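Side-chain contacts in gram-negative insecticidal protein (Chromobacterium piscinae, PDB 6FBM), which is an insecticidal toxin that combines a MACPF domain, probably used for membrane pore formation, with a region of the beta-tripod family: residues N226-R229 / S230-I234; S255-A258 / F259-W262; D274-T277 / E278-Q281; N488-N491 / P492-G496. All coordinates share one frame; numbering follows the deposited sequence.

Interaction 1: residues N226-R229 / S230-I234; sequences NSFR and SNSTI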
loop_
_atom_site.group_PDB
_atom_site.type_symbol
_atom_site.label_atom_id
_atom_site.label_comp_id
_atom_site.label_asym_id
_atom_site.label_seq_id
_atom_site.Cartn_x
_atom_site.Cartn_y
_atom_site.Cartn_z
ATOM N N ASN A 226 -21.915 19.137 32.224
ATOM C CA ASN A 226 -20.965 18.599 33.217
ATOM C C ASN A 226 -21.675 17.764 34.275
ATOM O O ASN A 226 -21.213 16.698 34.664
ATOM C CB ASN A 226 -20.169 19.715 33.915
ATOM C CG ASN A 226 -19.032 20.265 33.058
ATOM O OD1 ASN A 226 -18.590 19.634 32.091
ATOM N ND2 ASN A 226 -18.523 21.426 33.437
ATOM N N SER A 227 -22.812 18.276 34.716
ATOM C CA SER A 227 -23.664 17.595 35.679
ATOM C C SER A 227 -24.173 16.244 35.140
ATOM O O SER A 227 -24.154 15.225 35.832
ATOM C CB SER A 227 -24.839 18.499 36.024
ATOM O OG SER A 227 -25.476 18.040 37.183
ATOM N N PHE A 228 -24.622 16.261 33.889
ATOM C CA PHE A 228 -25.069 15.051 33.174
ATOM C C PHE A 228 -23.967 13.997 33.117
ATOM O O PHE A 228 -24.154 12.850 33.518
ATOM C CB PHE A 228 -25.579 15.436 31.767
ATOM C CG PHE A 228 -25.816 14.283 30.845
ATOM C CD1 PHE A 228 -26.973 13.528 30.921
ATOM C CD2 PHE A 228 -24.883 13.963 29.867
ATOM C CE1 PHE A 228 -27.182 12.460 30.036
ATOM C CE2 PHE A 228 -25.085 12.917 28.986
ATOM C CZ PHE A 228 -26.231 12.158 29.076
ATOM N N ARG A 229 -22.807 14.416 32.645
ATOM C CA ARG A 229 -21.697 13.507 32.466
ATOM C C ARG A 229 -21.183 12.890 33.762
ATOM O O ARG A 229 -20.989 11.679 33.827
ATOM C CB ARG A 229 -20.550 14.202 31.719
ATOM C CG ARG A 229 -20.876 14.506 30.268
ATOM C CD ARG A 229 -19.682 15.068 29.512
ATOM N NE ARG A 229 -20.085 15.473 28.175
ATOM C CZ ARG A 229 -19.296 16.085 27.294
ATOM N NH1 ARG A 229 -18.024 16.360 27.596
ATOM N NH2 ARG A 229 -19.789 16.448 26.108
ATOM N N SER A 230 -20.957 13.711 34.778
ATOM C CA SER A 230 -20.406 13.214 36.043
ATOM C C SER A 230 -21.433 12.471 36.924
ATOM O O SER A 230 -21.030 11.728 37.823
ATOM C CB SER A 230 -19.635 14.309 36.817
ATOM O OG SER A 230 -20.400 15.455 36.953
ATOM N N ASN A 231 -22.729 12.630 36.644
ATOM C CA ASN A 231 -23.776 11.807 37.288
ATOM C C ASN A 231 -24.469 10.801 36.361
ATOM O O ASN A 231 -25.577 10.338 36.670
ATOM C CB ASN A 231 -24.816 12.705 37.956
ATOM C CG ASN A 231 -24.212 13.608 39.007
ATOM O OD1 ASN A 231 -24.285 14.844 38.904
ATOM N ND2 ASN A 231 -23.577 13.005 40.002
ATOM N N SER A 232 -23.831 10.451 35.238
ATOM C CA SER A 232 -24.313 9.341 34.387
ATOM C C SER A 232 -23.204 8.367 34.042
ATOM O O SER A 232 -22.043 8.722 33.958
ATOM C CB SER A 232 -24.938 9.848 33.074
ATOM O OG SER A 232 -25.900 10.854 33.302
ATOM N N THR A 233 -23.601 7.120 33.837
ATOM C CA THR A 233 -22.794 6.153 33.094
ATOM C C THR A 233 -23.129 6.311 31.593
ATOM O O THR A 233 -24.284 6.136 31.160
ATOM C CB THR A 233 -23.083 4.718 33.552
ATOM O OG1 THR A 233 -23.019 4.646 34.982
ATOM C CG2 THR A 233 -22.070 3.758 32.948
ATOM N N ILE A 234 -22.091 6.631 30.818
ATOM C CA ILE A 234 -22.224 7.008 29.425
ATOM C C ILE A 234 -21.402 6.046 28.561
ATOM O O ILE A 234 -20.243 5.770 28.850
ATOM C CB ILE A 234 -21.785 8.479 29.223
ATOM C CG1 ILE A 234 -22.747 9.389 29.976
ATOM C CG2 ILE A 234 -21.834 8.877 27.736
ATOM C CD1 ILE A 234 -22.428 10.876 29.879
#
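S230 N and N231 N donate to N226 O and S227 O, closing the last turn of helix 220-230 before N231 leaves helical geometry and the chain enters strand 232-239. S230 grips the N226 carbonyl twice: S230 N lies 3.0 Å from N226 O, S230 OG 2.7 Å from the same oxygen, and the two donors arrive from opposite faces of the carbonyl plane. Serine suits this place because its short OG, lodged between its own N and carbonyl carbon (chi1 51°), folds back onto the preceding turn. Beyond the helix end S232 also reaches back to a helix carbonyl, but with OG beside its own N (chi1 -50°). S232 OG bonds F228 O at 2.7 Å, tilted 28° from the carbonyl plane, and also bonds S187 of strand 179-187. The corner belongs to the MAC/Perforin domain, whose helices inserted between sheet strands in many relatives refold into membrane-spanning hairpins; helix 220-230, between strands 179-187 and 232-239, is placed as such an element would be. The buried F228 ring packs between helix 198-209 (L198, A202) and strand 179-187 (Y183). S232 OG lies over one ring face, while I234 CD1 approaches F228 CE2 obliquely at 3.5 Å. The slender I234 tip also meets the R229 backbone, CD1 to CA 3.8 Å. The extended arginine chain continues to S205, which bonds R229 NE.

Interaction 2: residues S255-A258 / F259-W262; sequences SQQA and FSQW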
loop_
_atom_site.group_PDB
_atom_site.type_symbol
_atom_site.label_atom_id
_atom_site.label_comp_id
_atom_site.label_asym_id
_atom_site.label_seq_id
_atom_site.Cartn_x
_atom_site.Cartn_y
_atom_site.Cartn_z
ATOM N N SER A 255 -11.806 14.621 20.424
ATOM C CA SER A 255 -13.003 13.894 20.136
ATOM C C SER A 255 -13.688 14.412 18.868
ATOM O O SER A 255 -14.235 13.629 18.093
ATOM C CB SER A 255 -13.928 13.926 21.347
ATOM O OG SER A 255 -14.266 15.254 21.718
ATOM N N GLN A 256 -13.638 15.712 18.637
ATOM C CA GLN A 256 -14.238 16.344 17.460
ATOM C C GLN A 256 -13.509 15.892 16.188
ATOM O O GLN A 256 -14.168 15.689 15.176
ATOM C CB GLN A 256 -14.160 17.892 17.534
ATOM C CG GLN A 256 -14.985 18.606 18.587
ATOM C CD GLN A 256 -14.370 18.655 19.973
ATOM O OE1 GLN A 256 -14.967 18.192 20.907
ATOM N NE2 GLN A 256 -13.178 19.239 20.108
ATOM N N GLN A 257 -12.175 15.748 16.238
ATOM C CA GLN A 257 -11.387 15.225 15.114
ATOM C C GLN A 257 -11.629 13.743 14.915
ATOM O O GLN A 257 -11.767 13.288 13.775
ATOM C CB GLN A 257 -9.855 15.445 15.287
ATOM C CG GLN A 257 -8.931 14.751 14.254
ATOM C CD GLN A 257 -8.821 15.469 12.887
ATOM O OE1 GLN A 257 -9.495 16.476 12.641
ATOM N NE2 GLN A 257 -8.008 14.926 11.998
ATOM N N ALA A 258 -11.619 12.982 16.010
ATOM C CA ALA A 258 -11.905 11.545 15.941
ATOM C C ALA A 258 -13.299 11.297 15.364
ATOM O O ALA A 258 -13.498 10.372 14.602
ATOM C CB ALA A 258 -11.761 10.898 17.299
ATOM N N PHE A 259 -14.258 12.135 15.727
ATOM C CA PHE A 259 -15.590 12.014 15.176
ATOM C C PHE A 259 -15.583 12.330 13.678
ATOM O O PHE A 259 -16.213 11.605 12.902
ATOM C CB PHE A 259 -16.569 12.894 15.892
ATOM C CG PHE A 259 -17.883 13.032 15.157
ATOM C CD1 PHE A 259 -18.865 12.051 15.286
ATOM C CD2 PHE A 259 -18.149 14.171 14.358
ATOM C CE1 PHE A 259 -20.058 12.192 14.650
ATOM C CE2 PHE A 259 -19.334 14.291 13.697
ATOM C CZ PHE A 259 -20.298 13.289 13.833
ATOM N N SER A 260 -14.903 13.405 13.264
ATOM C CA SER A 260 -14.870 13.776 11.851
ATOM C C SER A 260 -14.153 12.702 11.022
ATOM O O SER A 260 -14.484 12.517 9.854
ATOM C CB SER A 260 -14.240 15.147 11.614
ATOM O OG SER A 260 -12.866 15.007 11.797
ATOM N N GLN A 261 -13.201 11.987 11.616
ATOM C CA GLN A 261 -12.587 10.852 10.923
ATOM C C GLN A 261 -13.577 9.709 10.703
ATOM O O GLN A 261 -13.597 9.108 9.640
ATOM C CB GLN A 261 -11.369 10.313 11.689
ATOM C CG GLN A 261 -10.072 11.056 11.467
ATOM C CD GLN A 261 -8.961 10.520 12.358
ATOM O OE1 GLN A 261 -8.836 9.319 12.577
ATOM N NE2 GLN A 261 -8.124 11.427 12.849
ATOM N N TRP A 262 -14.364 9.400 11.731
ATOM C CA TRP A 262 -15.428 8.404 11.646
ATOM C C TRP A 262 -16.474 8.844 10.613
ATOM O O TRP A 262 -16.836 8.080 9.754
ATOM C CB TRP A 262 -16.043 8.162 13.032
ATOM C CG TRP A 262 -17.172 7.218 13.044
ATOM C CD1 TRP A 262 -17.102 5.870 13.231
ATOM C CD2 TRP A 262 -18.537 7.538 12.885
ATOM N NE1 TRP A 262 -18.362 5.330 13.190
ATOM C CE2 TRP A 262 -19.258 6.337 12.974
ATOM C CE3 TRP A 262 -19.221 8.724 12.665
ATOM C CZ2 TRP A 262 -20.642 6.284 12.837
ATOM C CZ3 TRP A 262 -20.629 8.674 12.534
ATOM C CH2 TRP A 262 -21.310 7.462 12.624
#
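F259, S260, Q261 and W262 are tied to S255, Q256, Q257 and A258 first by backbone bonds, the i to i+4 ladder of the opening turns of helix 255-269, with F259 N 2.8 Å from S255 O. A second kind of bond is made by a side chain: S260 OG donates to Q257 O at 2.8 Å. With chi1 at 74° the hydroxyl sits between its own N and carbonyl carbon, facing the carbonyl three residues earlier. Q261 N is held by the same oxygen at 2.9 Å, and both donors come from one face of the Q257 carbonyl. Side chain meets side chain where Q257 and Q261 cross, Q261 NE2 lying 3.7 Å from Q257 CG. Their amide planes stand 84° apart, so the groups neither stack nor pair; Q261 OE1 has a weak bond to R248, and Q257 packs on P253 of the second subunit. Apolar groups turn to the protein interior. A258, whose small methyl allows close approach to helix 246-250, rests on I249; F259 also meets I249 together with L181, while W262 packs on L181, bonds G240 O through NE1 and meets H128 edge to face. The chemistry is that of an amphipathic helix in the MAC/Perforin domain: aromatic rings seat it on the sheet, and the partly exposed glutamines Q257 and Q261 lie on a less buried flank, where Q257 meets the second subunit.

Interaction 3: residues D274-T277 / E278-Q281; sequences DFST and ESLQ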
loop_
_atom_site.group_PDB
_atom_site.type_symbol
_atom_site.label_atom_id
_atom_site.label_comp_id
_atom_site.label_asym_id
_atom_site.label_seq_id
_atom_site.Cartn_x
_atom_site.Cartn_y
_atom_site.Cartn_z
ATOM N N ASP A 274 -29.737 1.354 10.561
ATOM C CA ASP A 274 -30.972 1.932 11.038
ATOM C C ASP A 274 -32.157 1.297 10.352
ATOM O O ASP A 274 -32.056 0.763 9.234
ATOM C CB ASP A 274 -30.984 3.451 10.814
ATOM C CG ASP A 274 -31.790 4.224 11.877
ATOM O OD1 ASP A 274 -32.285 3.615 12.850
ATOM O OD2 ASP A 274 -31.899 5.471 11.705
ATOM N N PHE A 275 -33.288 1.354 11.045
ATOM C CA PHE A 275 -34.526 0.772 10.598
ATOM C C PHE A 275 -35.548 1.872 10.464
ATOM O O PHE A 275 -35.513 2.863 11.226
ATOM C CB PHE A 275 -35.038 -0.190 11.643
ATOM C CG PHE A 275 -34.275 -1.463 11.756
ATOM C CD1 PHE A 275 -33.520 -1.976 10.711
ATOM C CD2 PHE A 275 -34.397 -2.219 12.911
ATOM C CE1 PHE A 275 -32.887 -3.188 10.835
ATOM C CE2 PHE A 275 -33.763 -3.426 13.044
ATOM C CZ PHE A 275 -33.009 -3.914 12.000
ATOM N N SER A 276 -36.456 1.677 9.510
ATOM C CA SER A 276 -37.614 2.509 9.315
ATOM C C SER A 276 -38.835 1.670 9.679
ATOM O O SER A 276 -38.694 0.498 10.036
ATOM C CB SER A 276 -37.715 2.880 7.840
ATOM O OG SER A 276 -38.231 1.778 7.077
ATOM N N THR A 277 -40.038 2.225 9.507
ATOM C CA THR A 277 -41.253 1.490 9.846
ATOM C C THR A 277 -41.437 0.226 9.012
ATOM O O THR A 277 -42.178 -0.639 9.420
ATOM C CB THR A 277 -42.545 2.331 9.726
ATOM O OG1 THR A 277 -42.639 2.870 8.416
ATOM C CG2 THR A 277 -42.566 3.469 10.708
ATOM N N GLU A 278 -40.789 0.132 7.856
ATOM C CA GLU A 278 -40.919 -1.042 6.969
ATOM C C GLU A 278 -39.748 -2.027 7.013
ATOM O O GLU A 278 -39.718 -2.974 6.226
ATOM C CB GLU A 278 -41.140 -0.579 5.507
ATOM C CG GLU A 278 -42.408 0.243 5.253
ATOM C CD GLU A 278 -43.697 -0.451 5.681
ATOM O OE1 GLU A 278 -43.832 -1.672 5.509
ATOM O OE2 GLU A 278 -44.583 0.235 6.216
ATOM N N SER A 279 -38.795 -1.821 7.926
ATOM C CA SER A 279 -37.522 -2.550 7.872
ATOM C C SER A 279 -37.668 -4.032 8.126
ATOM O O SER A 279 -37.222 -4.828 7.323
ATOM C CB SER A 279 -36.512 -1.951 8.829
ATOM O OG SER A 279 -36.099 -0.707 8.335
ATOM N N LEU A 280 -38.309 -4.391 9.229
ATOM C CA LEU A 280 -38.480 -5.783 9.597
ATOM C C LEU A 280 -39.829 -6.278 9.092
ATOM O O LEU A 280 -40.852 -5.670 9.382
ATOM C CB LEU A 280 -38.381 -5.922 11.104
ATOM C CG LEU A 280 -36.994 -5.589 11.641
ATOM C CD1 LEU A 280 -37.044 -5.402 13.136
ATOM C CD2 LEU A 280 -36.005 -6.688 11.292
ATOM N N GLN A 281 -39.823 -7.358 8.306
ATOM C CA GLN A 281 -41.045 -7.934 7.768
ATOM C C GLN A 281 -41.091 -9.376 8.201
ATOM O O GLN A 281 -40.062 -10.024 8.271
ATOM C CB GLN A 281 -41.066 -7.824 6.248
ATOM C CG GLN A 281 -41.169 -6.388 5.745
ATOM C CD GLN A 281 -42.451 -5.700 6.207
ATOM O OE1 GLN A 281 -43.514 -6.292 6.180
ATOM N NE2 GLN A 281 -42.340 -4.447 6.649
#
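S279 OG sits beside its own backbone N (chi1 -71°) and F275 CG does likewise (chi1 -72°), which brings the hydroxyl back to the start of the turn and lays the phenyl ring alongside S279 and L280. There S279 OG accepts from S276 N at 2.7 Å, a fairly straight bond with an N-H...O angle of 160°. S276 returns the gesture: its OG takes the N-H of E278 at 3.1 Å, forming an ST turn, and its carbonyl accepts from S279 N, which stands above the carbonyl plane. That last bond closes a type I beta turn from S276 to S279, linking strands 271-274 and 280-282, both paired with strand 170-177 in the curled antiparallel sheet of the MAC/Perforin domain. Serine serves at both ends of the turn because a compact hydroxyl can accept a turn N-H while reaching another partner: S276 OG also bonds the E174 carboxylate and S279 OG the E174 carbonyl. Beside this polar turn the F275 ring receives L280 CG over one face, 4.1 Å above its plane and displaced toward the rim, with F275 CE2 3.8 Å from L280 CD1. S279 CB fills in obliquely, 3.5 Å from F275 CD1. A large aromatic suits a buried spot also lined by I172 and F101, where Y23 meets it edge to face. Q281 NE2 bonds E278 O at 3.0 Å; the oxygen lies nearly in the Q281 amide plane, while NE2 stands above the E278 carbonyl plane.

Interaction 4: residues N488-N491 / P492-G496; sequences NYNN and PPNSG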
loop_
_atom_site.group_PDB
_atom_site.type_symbol
_atom_site.label_atom_id
_atom_site.label_comp_id
_atom_site.label_asym_id
_atom_site.label_seq_id
_atom_site.Cartn_x
_atom_site.Cartn_y
_atom_site.Cartn_z
ATOM N N ASN A 488 -52.485 25.154 65.146
ATOM C CA ASN A 488 -53.753 25.299 65.853
ATOM C C ASN A 488 -53.984 24.073 66.747
ATOM O O ASN A 488 -53.235 23.087 66.674
ATOM C CB ASN A 488 -54.902 25.450 64.855
ATOM C CG ASN A 488 -55.068 24.223 63.957
ATOM O OD1 ASN A 488 -55.192 23.083 64.442
ATOM N ND2 ASN A 488 -55.049 24.446 62.635
ATOM N N TYR A 489 -55.049 24.124 67.543
ATOM C CA TYR A 489 -55.364 23.079 68.513
ATOM C C TYR A 489 -56.473 22.149 68.049
ATOM O O TYR A 489 -57.116 21.518 68.884
ATOM C CB TYR A 489 -55.742 23.693 69.863
ATOM C CG TYR A 489 -54.708 24.601 70.481
ATOM C CD1 TYR A 489 -53.403 24.181 70.641
ATOM C CD2 TYR A 489 -55.040 25.881 70.941
ATOM C CE1 TYR A 489 -52.434 25.018 71.219
ATOM C CE2 TYR A 489 -54.084 26.722 71.513
ATOM C CZ TYR A 489 -52.779 26.272 71.652
ATOM O OH TYR A 489 -51.825 27.078 72.225
ATOM N N ASN A 490 -56.674 22.025 66.742
ATOM C CA ASN A 490 -57.702 21.132 66.223
ATOM C C ASN A 490 -57.382 19.687 66.632
ATOM O O ASN A 490 -56.236 19.261 66.512
ATOM C CB ASN A 490 -57.817 21.219 64.688
ATOM C CG ASN A 490 -58.128 22.612 64.186
ATOM O OD1 ASN A 490 -58.439 23.510 64.951
ATOM N ND2 ASN A 490 -57.999 22.803 62.888
ATOM N N ASN A 491 -58.406 18.951 67.092
ATOM C CA ASN A 491 -58.253 17.615 67.694
ATOM C C ASN A 491 -59.451 16.726 67.324
ATOM O O ASN A 491 -60.473 16.788 68.002
ATOM C CB ASN A 491 -58.134 17.767 69.222
ATOM C CG ASN A 491 -57.881 16.443 69.958
ATOM O OD1 ASN A 491 -57.741 15.378 69.359
ATOM N ND2 ASN A 491 -57.815 16.521 71.282
ATOM N N PRO A 492 -59.371 15.892 66.284
ATOM C CA PRO A 492 -58.198 15.704 65.424
ATOM C C PRO A 492 -58.080 16.801 64.359
ATOM O O PRO A 492 -59.052 17.528 64.124
ATOM C CB PRO A 492 -58.487 14.368 64.744
ATOM C CG PRO A 492 -59.979 14.316 64.649
ATOM C CD PRO A 492 -60.557 15.212 65.731
ATOM N N PRO A 493 -56.897 16.926 63.714
ATOM C CA PRO A 493 -56.751 17.904 62.641
ATOM C C PRO A 493 -57.652 17.604 61.439
ATOM O O PRO A 493 -57.883 16.451 61.113
ATOM C CB PRO A 493 -55.266 17.791 62.265
ATOM C CG PRO A 493 -54.606 17.292 63.503
ATOM C CD PRO A 493 -55.595 16.312 64.050
ATOM N N ASN A 494 -58.157 18.658 60.818
ATOM C CA ASN A 494 -59.068 18.537 59.680
ATOM C C ASN A 494 -58.302 18.448 58.375
ATOM O O ASN A 494 -57.093 18.647 58.360
ATOM C CB ASN A 494 -60.031 19.731 59.622
ATOM C CG ASN A 494 -59.322 21.052 59.503
ATOM O OD1 ASN A 494 -58.416 21.227 58.683
ATOM N ND2 ASN A 494 -59.731 21.993 60.343
ATOM N N SER A 495 -59.026 18.206 57.281
ATOM C CA SER A 495 -58.417 18.030 55.964
ATOM C C SER A 495 -57.710 19.284 55.435
ATOM O O SER A 495 -56.863 19.175 54.541
ATOM C CB SER A 495 -59.442 17.507 54.953
ATOM O OG SER A 495 -60.549 18.372 54.890
ATOM N N GLY A 496 -58.048 20.460 55.967
ATOM C CA GLY A 496 -57.300 21.682 55.667
ATOM C C GLY A 496 -55.909 21.671 56.275
ATOM O O GLY A 496 -54.948 22.089 55.629
#
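N491 and P492 are joined by a cis peptide bond, which draws their CA atoms to 3.0 Å and turns the chain sharply; proline is the residue for which this form costs least. Across the bend N490 and N494 come close. N490 ND2 and N494 ND2 are 3.2 Å apart, two donors that cannot bond each other, with amide planes turned 49° apart. Both residues are tied to D497 in the following helix, which is consistent with their closeness: its OD2 takes N490 ND2, and its backbone N donates to N494 OD1. N494 OD1 also accepts weakly from G496 N, so this asparagine, whose short side chain, at chi1 59°, carries OD1 to the helix start, serves as N-cap of helix 495-500. Asparagine at 488 uses the same talent differently: N488 OD1 receives N490 N at 2.9 Å in an Asx turn, while its ND2 goes to D497. P493, with no N-H to satisfy, is the buried member, its ring CG 3.9 Å from N490 O. The loop thus connects strand 484-486 to helix 495-500 in the C-terminal part of the toxin, with P493 resting on W470 of strand 468-473 and L451 of strand 450-457, and N491 touching W470 and W457.

How the interactions relate
Interactions 1, 2 and 3 fall within the MAC/Perforin range, whereas 488-491/492-496 lies far off in the C-terminal half, its centre 46 Å from that of interaction 1 and over 60 Å from the others. Interactions 1 and 3 reach the same curled sheet, about 19 Å apart at nearest atoms, one where a helix yields to a strand and the other where two strands are linked. Interactions 1 and 4 are surface contacts, yet each includes one buried residue, F228 or P493; 2 and 3 are partly buried. Serine hydroxyls bind backbone groups in the first three: within the segments they donate to carbonyls in 1 and 2 but accept N-H groups in 3, while asparagines and prolines shape the fourth.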